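Long-range contacts in Alr4995 protein (Nostoc sp., PDB 6LRF), which catalyses, as a bifunctional enzyme, the dihydrolase conversion of arginine to ornithine and, in its second activity, the cyclodeamination of ornithine to proline: residues P377-V382 with I434-G439; M343-S348 with G553-L558; T220-S225 with V243-L248. All blocks are in the same frame, centred on the assembly; numbering follows the deposited sequence.

Contact 1: residues P377-V382 with I434-G439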
loop_
_atom_site.group_PDB
_atom_site.type_symbol
_atom_site.label_atom_id
_atom_site.label_comp_id
_atom_site.label_asym_id
_atom_site.label_seq_id
_atom_site.Cartn_x
_atom_site.Cartn_y
_atom_site.Cartn_z
ATOM N N PRO B 377 -10.605 36.505 21.503
ATOM C CA PRO B 377 -11.301 36.365 22.789
ATOM C C PRO B 377 -11.809 34.967 22.945
ATOM O O PRO B 377 -12.015 34.279 21.943
ATOM C CB PRO B 377 -12.469 37.355 22.689
ATOM C CG PRO B 377 -12.655 37.566 21.214
ATOM C CD PRO B 377 -11.272 37.481 20.627
ATOM N N ASP B 378 -12.021 34.553 24.187
ATOM C CA ASP B 378 -12.432 33.191 24.462
ATOM C C ASP B 378 -13.780 32.885 23.819
ATOM O O ASP B 378 -14.654 33.745 23.747
ATOM C CB ASP B 378 -12.488 32.958 25.966
ATOM C CG ASP B 378 -12.256 31.512 26.326
ATOM O OD1 ASP B 378 -11.074 31.081 26.335
ATOM O OD2 ASP B 378 -13.257 30.809 26.587
ATOM N N ASP B 379 -13.926 31.650 23.354
ATOM C CA ASP B 379 -15.130 31.165 22.685
ATOM C C ASP B 379 -15.361 31.810 21.316
ATOM O O ASP B 379 -16.489 31.847 20.832
ATOM C CB ASP B 379 -16.367 31.368 23.569
ATOM C CG ASP B 379 -17.558 30.543 23.102
ATOM O OD1 ASP B 379 -17.346 29.403 22.615
ATOM O OD2 ASP B 379 -18.695 31.048 23.199
ATOM N N PHE B 380 -14.293 32.281 20.669
ATOM C CA PHE B 380 -14.431 32.813 19.310
ATOM C C PHE B 380 -14.998 31.746 18.379
ATOM O O PHE B 380 -14.690 30.556 18.499
ATOM C CB PHE B 380 -13.086 33.337 18.775
ATOM C CG PHE B 380 -12.039 32.275 18.602
ATOM C CD1 PHE B 380 -11.355 31.782 19.697
ATOM C CD2 PHE B 380 -11.730 31.783 17.339
ATOM C CE1 PHE B 380 -10.397 30.801 19.552
ATOM C CE2 PHE B 380 -10.751 30.805 17.173
ATOM C CZ PHE B 380 -10.088 30.315 18.283
ATOM N N TYR B 381 -15.860 32.169 17.465
ATOM C CA TYR B 381 -16.391 31.255 16.488
ATOM C C TYR B 381 -15.293 30.926 15.467
ATOM O O TYR B 381 -14.489 31.795 15.088
ATOM C CB TYR B 381 -17.624 31.847 15.818
ATOM C CG TYR B 381 -18.070 31.099 14.583
ATOM C CD1 TYR B 381 -18.883 29.974 14.667
ATOM C CD2 TYR B 381 -17.707 31.554 13.322
ATOM C CE1 TYR B 381 -19.305 29.289 13.500
ATOM C CE2 TYR B 381 -18.107 30.888 12.167
ATOM C CZ TYR B 381 -18.892 29.759 12.256
ATOM O OH TYR B 381 -19.273 29.145 11.073
ATOM N N VAL B 382 -15.253 29.663 15.051
ATOM C CA VAL B 382 -14.253 29.199 14.094
ATOM C C VAL B 382 -14.828 29.104 12.687
ATOM O O VAL B 382 -15.751 28.342 12.440
ATOM C CB VAL B 382 -13.679 27.834 14.504
ATOM C CG1 VAL B 382 -12.615 27.364 13.476
ATOM C CG2 VAL B 382 -13.066 27.927 15.890
ATOM N N ILE B 434 -16.538 37.799 16.692
ATOM C CA ILE B 434 -17.687 36.950 16.980
ATOM C C ILE B 434 -17.328 35.791 17.901
ATOM O O ILE B 434 -16.350 35.057 17.662
ATOM C CB ILE B 434 -18.292 36.419 15.669
ATOM C CG1 ILE B 434 -18.793 37.610 14.857
ATOM C CG2 ILE B 434 -19.407 35.405 15.941
ATOM C CD1 ILE B 434 -19.485 37.241 13.626
ATOM N N VAL B 435 -18.102 35.664 18.980
ATOM C CA VAL B 435 -17.983 34.556 19.930
ATOM C C VAL B 435 -19.338 33.871 19.985
ATOM O O VAL B 435 -20.325 34.411 19.474
ATOM C CB VAL B 435 -17.578 35.010 21.346
ATOM C CG1 VAL B 435 -16.221 35.706 21.325
ATOM C CG2 VAL B 435 -18.647 35.924 21.933
ATOM N N ASP B 436 -19.385 32.695 20.603
ATOM C CA ASP B 436 -20.619 31.908 20.675
ATOM C C ASP B 436 -21.077 31.517 19.263
ATOM O O ASP B 436 -20.265 31.472 18.332
ATOM C CB ASP B 436 -21.715 32.683 21.424
ATOM C CG ASP B 436 -22.710 31.765 22.141
ATOM O OD1 ASP B 436 -23.510 31.081 21.454
ATOM O OD2 ASP B 436 -22.703 31.744 23.391
ATOM N N VAL B 437 -22.360 31.210 19.097
ATOM C CA VAL B 437 -22.842 30.642 17.838
ATOM C C VAL B 437 -24.148 31.269 17.369
ATOM O O VAL B 437 -24.825 30.733 16.502
ATOM C CB VAL B 437 -23.044 29.095 17.951
ATOM C CG1 VAL B 437 -21.703 28.377 18.191
ATOM C CG2 VAL B 437 -24.033 28.755 19.068
ATOM N N LEU B 438 -24.507 32.409 17.942
ATOM C CA LEU B 438 -25.689 33.137 17.493
ATOM C C LEU B 438 -25.404 34.024 16.287
ATOM O O LEU B 438 -24.279 34.478 16.093
ATOM C CB LEU B 438 -26.245 34.003 18.629
ATOM C CG LEU B 438 -26.750 33.262 19.860
ATOM C CD1 LEU B 438 -27.131 34.264 20.945
ATOM C CD2 LEU B 438 -27.929 32.407 19.459
ATOM N N GLY B 439 -26.430 34.258 15.477
ATOM C CA GLY B 439 -26.355 35.228 14.406
ATOM C C GLY B 439 -25.345 34.872 13.341
ATOM O O GLY B 439 -24.650 35.739 12.816
HETATM O O HOH W 1 -18.099 30.034 19.135
HETATM O O HOH W 2 -14.863 34.553 15.320
#

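Contact 2: residues M343-S348 with G553-L558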
loop_
_atom_site.group_PDB
_atom_site.type_symbol
_atom_site.label_atom_id
_atom_site.label_comp_id
_atom_site.label_asym_id
_atom_site.label_seq_id
_atom_site.Cartn_x
_atom_site.Cartn_y
_atom_site.Cartn_z
HETATM N N MSE B 343 -23.425 22.120 23.042
HETATM C CA MSE B 343 -24.397 22.795 22.176
HETATM C C MSE B 343 -23.716 23.661 21.099
HETATM O O MSE B 343 -24.139 23.682 19.946
HETATM C CB MSE B 343 -25.344 23.669 23.005
HETATM C CG MSE B 343 -26.383 24.399 22.155
HETATM SE SE MSE B 343 -27.568 23.148 21.121
HETATM C CE MSE B 343 -29.021 22.904 22.456
ATOM N N GLU B 344 -22.666 24.377 21.478
ATOM C CA GLU B 344 -21.929 25.198 20.520
ATOM C C GLU B 344 -21.258 24.348 19.452
ATOM O O GLU B 344 -21.204 24.717 18.268
ATOM C CB GLU B 344 -20.872 26.027 21.234
ATOM C CG GLU B 344 -21.431 27.073 22.168
ATOM C CD GLU B 344 -20.333 27.898 22.803
ATOM O OE1 GLU B 344 -19.533 27.335 23.592
ATOM O OE2 GLU B 344 -20.259 29.102 22.479
ATOM N N GLU B 345 -20.732 23.210 19.870
ATOM C CA GLU B 345 -20.089 22.314 18.934
ATOM C C GLU B 345 -21.113 21.796 17.900
ATOM O O GLU B 345 -20.843 21.768 16.691
ATOM C CB GLU B 345 -19.430 21.168 19.686
ATOM C CG GLU B 345 -18.522 20.311 18.835
ATOM C CD GLU B 345 -17.051 20.708 18.934
ATOM O OE1 GLU B 345 -16.583 21.058 20.053
ATOM O OE2 GLU B 345 -16.365 20.658 17.884
ATOM N N ILE B 346 -22.295 21.421 18.383
ATOM C CA ILE B 346 -23.371 20.935 17.526
ATOM C C ILE B 346 -23.859 22.004 16.563
ATOM O O ILE B 346 -23.971 21.767 15.362
ATOM C CB ILE B 346 -24.567 20.424 18.367
ATOM C CG1 ILE B 346 -24.187 19.150 19.136
ATOM C CG2 ILE B 346 -25.796 20.190 17.495
ATOM C CD1 ILE B 346 -25.134 18.824 20.291
ATOM N N ILE B 347 -24.163 23.182 17.089
ATOM C CA ILE B 347 -24.675 24.265 16.262
ATOM C C ILE B 347 -23.645 24.682 15.196
ATOM O O ILE B 347 -24.018 24.993 14.058
ATOM C CB ILE B 347 -25.079 25.465 17.135
ATOM C CG1 ILE B 347 -26.192 25.040 18.098
ATOM C CG2 ILE B 347 -25.542 26.640 16.277
ATOM C CD1 ILE B 347 -27.409 24.481 17.403
ATOM N N SER B 348 -22.357 24.645 15.543
ATOM C CA SER B 348 -21.309 24.934 14.565
ATOM C C SER B 348 -21.361 23.956 13.395
ATOM O O SER B 348 -21.217 24.349 12.244
ATOM C CB SER B 348 -19.920 24.887 15.209
ATOM O OG SER B 348 -19.756 25.959 16.119
ATOM N N GLY B 553 -13.952 18.691 14.748
ATOM C CA GLY B 553 -12.894 18.817 15.738
ATOM C C GLY B 553 -12.030 20.070 15.623
ATOM O O GLY B 553 -11.078 20.246 16.400
ATOM N N HIS B 554 -12.348 20.949 14.672
ATOM C CA HIS B 554 -11.497 22.117 14.454
ATOM C C HIS B 554 -11.558 23.067 15.650
ATOM O O HIS B 554 -10.551 23.658 16.026
ATOM C CB HIS B 554 -11.877 22.826 13.152
ATOM C CG HIS B 554 -11.339 22.155 11.922
ATOM N ND1 HIS B 554 -10.222 22.606 11.250
ATOM C CD2 HIS B 554 -11.758 21.055 11.249
ATOM C CE1 HIS B 554 -9.979 21.819 10.216
ATOM N NE2 HIS B 554 -10.896 20.870 10.192
ATOM N N ARG B 555 -12.729 23.176 16.277
ATOM C CA ARG B 555 -12.905 24.052 17.432
ATOM C C ARG B 555 -11.925 23.724 18.573
ATOM O O ARG B 555 -11.243 24.617 19.081
ATOM C CB ARG B 555 -14.366 23.987 17.930
ATOM C CG ARG B 555 -15.369 24.754 17.035
ATOM C CD ARG B 555 -16.806 24.630 17.550
ATOM N NE ARG B 555 -16.952 25.125 18.921
ATOM C CZ ARG B 555 -17.244 26.385 19.226
ATOM N NH1 ARG B 555 -17.421 27.282 18.261
ATOM N NH2 ARG B 555 -17.373 26.757 20.493
ATOM N N HIS B 556 -11.844 22.454 18.968
ATOM C CA HIS B 556 -10.916 22.049 20.013
ATOM C C HIS B 556 -9.471 22.358 19.617
ATOM O O HIS B 556 -8.660 22.780 20.450
ATOM C CB HIS B 556 -11.065 20.553 20.330
ATOM C CG HIS B 556 -12.247 20.229 21.195
ATOM N ND1 HIS B 556 -12.427 18.991 21.780
ATOM C CD2 HIS B 556 -13.310 20.979 21.574
ATOM C CE1 HIS B 556 -13.543 18.997 22.486
ATOM N NE2 HIS B 556 -14.096 20.192 22.384
ATOM N N HIS B 557 -9.156 22.143 18.344
ATOM C CA HIS B 557 -7.804 22.367 17.823
ATOM C C HIS B 557 -7.390 23.846 17.850
ATOM O O HIS B 557 -6.326 24.205 18.362
ATOM C CB HIS B 557 -7.723 21.834 16.400
ATOM C CG HIS B 557 -6.330 21.551 15.939
ATOM N ND1 HIS B 557 -5.568 20.513 16.447
ATOM C CD2 HIS B 557 -5.558 22.169 15.013
ATOM C CE1 HIS B 557 -4.391 20.502 15.847
ATOM N NE2 HIS B 557 -4.357 21.495 14.976
ATOM N N LEU B 558 -8.242 24.693 17.282
ATOM C CA LEU B 558 -8.042 26.139 17.279
ATOM C C LEU B 558 -8.063 26.719 18.691
ATOM O O LEU B 558 -7.306 27.652 18.983
ATOM C CB LEU B 558 -9.116 26.821 16.422
ATOM C CG LEU B 558 -8.725 27.083 14.969
ATOM C CD1 LEU B 558 -7.659 28.186 14.907
ATOM C CD2 LEU B 558 -8.219 25.807 14.305
#

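Contact 3: residues T220-S225 with V243-L248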
loop_
_atom_site.group_PDB
_atom_site.type_symbol
_atom_site.label_atom_id
_atom_site.label_comp_id
_atom_site.label_asym_id
_atom_site.label_seq_id
_atom_site.Cartn_x
_atom_site.Cartn_y
_atom_site.Cartn_z
ATOM N N THR B 220 -21.138 -1.494 43.055
ATOM C CA THR B 220 -20.803 -1.732 44.443
ATOM C C THR B 220 -21.782 -1.052 45.383
ATOM O O THR B 220 -22.159 0.110 45.166
ATOM C CB THR B 220 -19.389 -1.219 44.736
ATOM O OG1 THR B 220 -18.439 -2.183 44.274
ATOM C CG2 THR B 220 -19.185 -0.971 46.226
ATOM N N VAL B 221 -22.201 -1.779 46.418
ATOM C CA VAL B 221 -23.019 -1.206 47.480
ATOM C C VAL B 221 -22.113 -0.613 48.551
ATOM O O VAL B 221 -21.179 -1.262 49.022
ATOM C CB VAL B 221 -23.960 -2.253 48.086
ATOM C CG1 VAL B 221 -24.824 -1.632 49.166
ATOM C CG2 VAL B 221 -24.835 -2.846 46.993
ATOM N N ASN B 222 -22.375 0.640 48.904
ATOM C CA ASN B 222 -21.594 1.349 49.901
ATOM C C ASN B 222 -22.433 1.568 51.143
ATOM O O ASN B 222 -23.473 2.228 51.079
ATOM C CB ASN B 222 -21.097 2.691 49.345
ATOM C CG ASN B 222 -20.138 3.412 50.287
ATOM O OD1 ASN B 222 -20.123 4.648 50.352
ATOM N ND2 ASN B 222 -19.325 2.643 51.014
ATOM N N VAL B 223 -22.002 0.988 52.261
ATOM C CA VAL B 223 -22.615 1.268 53.554
ATOM C C VAL B 223 -21.551 1.878 54.471
ATOM O O VAL B 223 -20.732 1.165 55.055
ATOM C CB VAL B 223 -23.224 0.005 54.184
ATOM C CG1 VAL B 223 -24.338 0.388 55.147
ATOM C CG2 VAL B 223 -23.782 -0.903 53.101
ATOM N N GLU B 224 -21.579 3.205 54.575
ATOM C CA GLU B 224 -20.492 4.023 55.140
ATOM C C GLU B 224 -19.113 3.537 54.697
ATOM O O GLU B 224 -18.675 3.852 53.593
ATOM C CB GLU B 224 -20.572 4.080 56.674
ATOM C CG GLU B 224 -19.457 4.920 57.386
ATOM C CD GLU B 224 -18.946 6.137 56.581
ATOM O OE1 GLU B 224 -19.781 6.958 56.130
ATOM O OE2 GLU B 224 -17.706 6.290 56.422
ATOM N N SER B 225 -18.427 2.769 55.540
ATOM C CA SER B 225 -17.065 2.366 55.214
ATOM C C SER B 225 -17.006 0.962 54.655
ATOM O O SER B 225 -15.932 0.459 54.352
ATOM C CB SER B 225 -16.162 2.495 56.439
ATOM O OG SER B 225 -15.833 3.860 56.640
ATOM N N VAL B 243 -7.480 3.785 51.509
ATOM C CA VAL B 243 -8.109 5.001 52.038
ATOM C C VAL B 243 -9.200 4.691 53.063
ATOM O O VAL B 243 -10.039 5.541 53.362
ATOM C CB VAL B 243 -8.715 5.892 50.916
ATOM C CG1 VAL B 243 -7.618 6.398 49.980
ATOM C CG2 VAL B 243 -9.813 5.150 50.145
ATOM N N GLY B 244 -9.192 3.476 53.600
ATOM C CA GLY B 244 -10.028 3.152 54.743
ATOM C C GLY B 244 -11.369 2.473 54.501
ATOM O O GLY B 244 -12.171 2.378 55.424
ATOM N N PHE B 245 -11.622 2.008 53.280
ATOM C CA PHE B 245 -12.825 1.221 52.998
ATOM C C PHE B 245 -12.595 -0.258 53.307
ATOM O O PHE B 245 -11.529 -0.796 53.010
ATOM C CB PHE B 245 -13.252 1.359 51.533
ATOM C CG PHE B 245 -13.839 2.691 51.188
ATOM C CD1 PHE B 245 -15.101 3.045 51.642
ATOM C CD2 PHE B 245 -13.141 3.583 50.387
ATOM C CE1 PHE B 245 -15.655 4.276 51.317
ATOM C CE2 PHE B 245 -13.687 4.813 50.054
ATOM C CZ PHE B 245 -14.949 5.160 50.522
ATOM N N GLN B 246 -13.597 -0.919 53.886
ATOM C CA GLN B 246 -13.527 -2.361 54.093
ATOM C C GLN B 246 -14.269 -3.074 52.971
ATOM O O GLN B 246 -15.461 -2.838 52.745
ATOM C CB GLN B 246 -14.102 -2.770 55.460
ATOM C CG GLN B 246 -14.604 -4.209 55.470
ATOM C CD GLN B 246 -15.109 -4.700 56.825
ATOM O OE1 GLN B 246 -15.779 -3.972 57.566
ATOM N NE2 GLN B 246 -14.811 -5.962 57.136
ATOM N N VAL B 247 -13.554 -3.950 52.272
ATOM C CA VAL B 247 -14.104 -4.611 51.097
ATOM C C VAL B 247 -14.689 -5.986 51.388
ATOM O O VAL B 247 -13.966 -6.915 51.736
ATOM C CB VAL B 247 -13.043 -4.770 50.001
ATOM C CG1 VAL B 247 -13.604 -5.586 48.843
ATOM C CG2 VAL B 247 -12.550 -3.396 49.533
ATOM N N LEU B 248 -16.005 -6.103 51.232
ATOM C CA LEU B 248 -16.706 -7.382 51.323
ATOM C C LEU B 248 -17.035 -7.900 49.928
ATOM O O LEU B 248 -17.666 -7.202 49.132
ATOM C CB LEU B 248 -17.998 -7.239 52.136
ATOM C CG LEU B 248 -18.004 -7.341 53.665
ATOM C CD1 LEU B 248 -16.836 -6.618 54.298
ATOM C CD2 LEU B 248 -19.306 -6.798 54.218
#

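Contact 1: residues P377-V382 with I434-G439
CG anti to the backbone N (chi1 -164°) lays the Asp379 carboxylate beside its carbonyl carbon, so both groups face Asp436. A positive phi (68°), which aspartate accepts more readily than most non-glycine residues, suits Asp379 to its place in the type II turn from Pro377 to Phe380. Asp379 O accepts from Asp436 N at 3.0 Å in the carbonyl plane; Asp379 OD2 takes a weak second bond from Asp436 N at 3.2 Å. Tyr381 N gives a nearly straight bond (168°) to Ile434 O at 2.9 Å, from above the carbonyl plane. These bonds frame Phe380 and Val435 as one antiparallel, non-hydrogen-bonded bridge. One water donates to Asp379 O and Asp436 O, another to Tyr381 O and Ile434 O. Branched Val435 lies against the turn, its CG1 4.0 Å from Pro377 CG. Asp436 OD1 accepts a hydrogen bond from Val437 N at 2.6 Å through its anti lone pair. An alanine at Asp379 would lose the carboxylate, and with it would probably go the weak second hold on Asp436 N and the weak ion pair to Arg555. Strand 366-369 pairs with Val435, helix 340-352 meets Asp436 and Val437, and helix 554-567 packs on Phe380.

Contact 2: residues M343-S348 with G553-L558
The axes of the two helical segments approach to 11.5 Å and run at 120°, with Glu345 and Arg555 nearest in the backbone, so long side chains must span the gap. Arg555 suits this: it leaves its helix with CG anti to the carbonyl carbon and kinks at its third torsion, presenting its guanidinium to helix 340-352. Glu344 CB lies over one face of that group, 3.7 Å from Arg555 NH2. Glu344 OE1 makes a long salt bridge to Arg555 NH2 at 3.8 Å, the planes 59° apart. Small Ser348 lets the arginine pass, its CB 3.9 Å from Arg555 CD. Its OG donates back to Glu344 O at 2.9 Å, which also receives Ser348 N. Glu345, kinked at its second torsion, runs antiparallel alongside Arg555, and its OE1 ends 3.5 Å from His556 NE2, carboxylate and ring almost perpendicular; OE1 also has a weak hydrogen bond with Tyr191 OH, and His556 ND1 is bonded to Thr538. Gly553, the N-cap, has backbone angles that would jam a CB against the preceding carbonyl. Selenomethionine Met343 rests on strand 280-292 and Ile346 on helix 299-310, while His556 and His557 pack on helix 524-536 of the Rossmann-type region.

Contact 3: residues T220-S225 with V243-L248
A beta hairpin, strands 221-223 and 226-229, leads into a beta-alpha-beta crossover through helix 234-242 to strand 246-249, which lies parallel to 226-229. This strand-strand-helix-strand order is consistent with the modules of the alpha/beta propeller found in the GME family. The contact joins the hairpin's bend to the start of the last strand.

Among backbone groups, one hydrogen bond spans the segments. Gln246 N reaches Ser225 O at 2.8 Å, almost straight (168°) and nearly along the C=O axis. The same oxygen takes a CA-H...O contact from Phe245 CA at 3.5 Å, so Ser225 O is gripped by two consecutive residues.

The carbonyl oxygens of Glu224 and Ser225 meet the edge of the Phe245 ring. CG anti to the carbonyl carbon (chi1 -72°) carries the ring toward the bend, and chi2 turns the CD1-CE1 edge to it. Glu224 O lies in the ring plane 3.8 Å from Phe245 CE1, a suitable place for a carbonyl because the aromatic hydrogens are slightly positive. Separately, Asn222 ND2 is 4.0 Å from Phe245 CE1, amide and ring planes 73° apart. The Phe245 side chain also packs on Leu176 and on Leu240 of helix 234-242.

Polar side chains fix the bend. Asn222, with CG anti to the backbone N, sends ND2 to Glu224 O at 2.9 Å from above the carbonyl plane. Its strongest link is from ND2 to Ile226 O, while OD1 receives Ala177 N; an amide, with donor and acceptor together, suits all three tasks.

Gly244 is the C-prime residue of the Schellman motif ending helix 234-242. Its positive phi and its neighbour's carbonyl favour glycine, and the extended Gln246 suits an exposed strand edge. At the surface, Ser225 OG donates to the anti lone pair of Glu224 OE2 at 3.1 Å.

Contacts 1 and 2 share a neighbourhood, their centres 10 Å apart. Contact 1 is buried and backbone-bonded, and contact 2, partly buried, spans two helices by charged side chains. They meet at Asp379: its OD1 makes a long, weak ion pair with Arg555 NH2 (3.4 Å), while its OD2 lies 2.6 Å from Glu344 OE2, so close that the two carboxylates probably share a proton. Helices 340-352 and 554-567, which form contact 2, also flank contact 1. Contact 3 lies at the surface about 47 Å from contact 1 and 41 Å from contact 2, between centres, in the dimethylarginine dimethylhydrolase-like region, and relies on one backbone bond, a ring edge and local polar links.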